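Local atomic coordinates of SusD superfamily protein (Bacteroides fragilis NCTC 9343, PDB entry 3NQP), a protein that probably binds glycans at the outer membrane of a gut bacterium. Residues Arg295-Ala298 / Asn299-Phe303. Numbering follows the deposited sequence.
Sequences RYQA and NGEVF
The side-chain amide of Gln-297 reaches across from the turn to the returning limb of its own loop and bonds to the backbone there: Gln-297 NE2 gives a hydrogen to Val-302 O at 3.2 Å. The oxygen lies in the amide plane, but the donor stands above the carbonyl plane of Val-302. A chi1 of -48°, with an extended chain beyond CG, lays CG against Glu-301 O and Phe-303 CA and so brings NE2 to Val-302 O; Phe-303 CD2 is 4.0 Å from Gln-297 CG. NE2 also donates to a water, which in turn makes a weak bond to Glu-301 OE2.

The backbone at Gln-297 closes the loop twice. Gln-297 N meets Glu-301 O at 2.8 Å, almost straight along the C=O axis, while Gln-297 O accepts from Gly-300 N in a type I turn. With Gly-300 at positive phi (92°) in the fourth position, this is a type I turn with a G1 beta bulge; a side chain there would press on the preceding carbonyl O. Just before it, Asn-299 OD1 accepts from Glu-301 N at 3.0 Å, forming an Asx turn, and Asn-299 ND2 donates to the anti lone pair of Glu-301 OE1. The Asn-299 amide is thus held at both ends.

Farther from the turn, Phe-303 N reaches Arg-295 O at 2.7 Å, beside a single bridge between Tyr-296 and Val-302. Tyr-296 CE1 packs obliquely on Val-302 CG2 at 3.8 Å.

The loop, which in sequence lies between strand 265-269 and helix 321-325, is at the surface. Phe-303 makes an edge-to-face contact with Tyr-285, Arg-295 NH1 hydrogen-bonds to Ser-291 OG, and Tyr-296 joins its backbone to Tyr-342 of strand 338-344.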
loop_
_atom_site.group_PDB
_atom_site.type_symbol
_atom_site.label_atom_id
_atom_site.label_comp_id
_atom_site.label_asym_id
_atom_site.label_seq_id
_atom_site.Cartn_x
_atom_site.Cartn_y
_atom_site.Cartn_z
ATOM N N ARG A 295 26.834 8.085 -14.874
ATOM C CA ARG A 295 27.060 6.661 -14.999
ATOM C C ARG A 295 26.397 6.245 -16.334
ATOM O O ARG A 295 26.180 7.105 -17.223
ATOM C CB ARG A 295 26.507 5.911 -13.786
ATOM C CG ARG A 295 27.190 6.306 -12.495
ATOM C CD ARG A 295 27.096 5.311 -11.334
ATOM N NE ARG A 295 27.910 5.866 -10.250
ATOM C CZ ARG A 295 27.466 6.721 -9.325
ATOM N NH1 ARG A 295 26.182 7.070 -9.265
ATOM N NH2 ARG A 295 28.301 7.228 -8.433
ATOM N N TYR A 296 26.098 4.956 -16.487
ATOM C CA TYR A 296 25.703 4.407 -17.770
ATOM C C TYR A 296 24.391 3.637 -17.693
ATOM O O TYR A 296 24.015 3.127 -16.667
ATOM C CB TYR A 296 26.808 3.506 -18.337
ATOM C CG TYR A 296 28.094 4.246 -18.498
ATOM C CD1 TYR A 296 28.374 4.920 -19.668
ATOM C CD2 TYR A 296 28.996 4.360 -17.433
ATOM C CE1 TYR A 296 29.535 5.663 -19.804
ATOM C CE2 TYR A 296 30.161 5.102 -17.558
ATOM C CZ TYR A 296 30.417 5.761 -18.748
ATOM O OH TYR A 296 31.589 6.478 -18.920
ATOM N N GLN A 297 23.710 3.590 -18.828
ATOM C CA GLN A 297 22.570 2.736 -19.049
ATOM C C GLN A 297 23.034 1.363 -19.505
ATOM O O GLN A 297 24.191 1.179 -19.897
ATOM C CB GLN A 297 21.684 3.358 -20.124
ATOM C CG GLN A 297 21.429 4.841 -19.870
ATOM C CD GLN A 297 20.427 5.440 -20.823
ATOM O OE1 GLN A 297 19.340 4.905 -20.993
ATOM N NE2 GLN A 297 20.757 6.585 -21.390
ATOM N N ALA A 298 22.085 0.439 -19.520
ATOM C CA ALA A 298 22.271 -0.940 -19.900
ATOM C C ALA A 298 22.880 -1.082 -21.286
ATOM O O ALA A 298 23.640 -2.009 -21.502
ATOM C CB ALA A 298 20.887 -1.745 -19.831
ATOM N N ASN A 299 22.594 -0.142 -22.190
ATOM C CA ASN A 299 23.152 -0.235 -23.568
ATOM C C ASN A 299 24.534 0.368 -23.659
ATOM O O ASN A 299 25.082 0.478 -24.756
ATOM C CB ASN A 299 22.233 0.479 -24.578
ATOM C CG ASN A 299 22.175 1.952 -24.357
ATOM O OD1 ASN A 299 22.540 2.410 -23.272
ATOM N ND2 ASN A 299 21.672 2.715 -25.340
ATOM N N GLY A 300 25.053 0.881 -22.538
ATOM C CA GLY A 300 26.393 1.488 -22.495
ATOM C C GLY A 300 26.457 2.983 -22.724
ATOM O O GLY A 300 27.510 3.585 -22.621
ATOM N N GLU A 301 25.318 3.567 -23.045
ATOM C CA GLU A 301 25.171 4.996 -23.246
ATOM C C GLU A 301 25.237 5.710 -21.918
ATOM O O GLU A 301 24.808 5.164 -20.928
ATOM C CB GLU A 301 23.802 5.237 -23.902
ATOM C CG GLU A 301 23.485 6.609 -24.238
ATOM C CD GLU A 301 22.145 6.757 -24.929
ATOM O OE1 GLU A 301 21.486 5.753 -25.286
ATOM O OE2 GLU A 301 21.753 7.916 -25.102
ATOM N N VAL A 302 25.756 6.929 -21.903
ATOM C CA VAL A 302 25.807 7.732 -20.664
ATOM C C VAL A 302 24.371 7.955 -20.164
ATOM O O VAL A 302 23.461 8.162 -20.948
ATOM C CB VAL A 302 26.545 9.069 -20.855
ATOM C CG1 VAL A 302 26.553 9.886 -19.581
ATOM C CG2 VAL A 302 28.001 8.838 -21.259
ATOM N N PHE A 303 24.173 7.843 -18.854
ATOM C CA PHE A 303 22.811 7.873 -18.299
ATOM C C PHE A 303 22.113 9.235 -18.515
ATOM O O PHE A 303 20.986 9.294 -18.994
ATOM C CB PHE A 303 22.897 7.511 -16.802
ATOM C CG PHE A 303 21.561 7.243 -16.155
ATOM C CD1 PHE A 303 20.763 8.272 -15.763
ATOM C CD2 PHE A 303 21.108 5.950 -16.000
ATOM C CE1 PHE A 303 19.525 8.028 -15.144
ATOM C CE2 PHE A 303 19.877 5.702 -15.428
ATOM C CZ PHE A 303 19.100 6.754 -14.976
HETATM O O HOH W 1 19.091 8.169 -23.259
#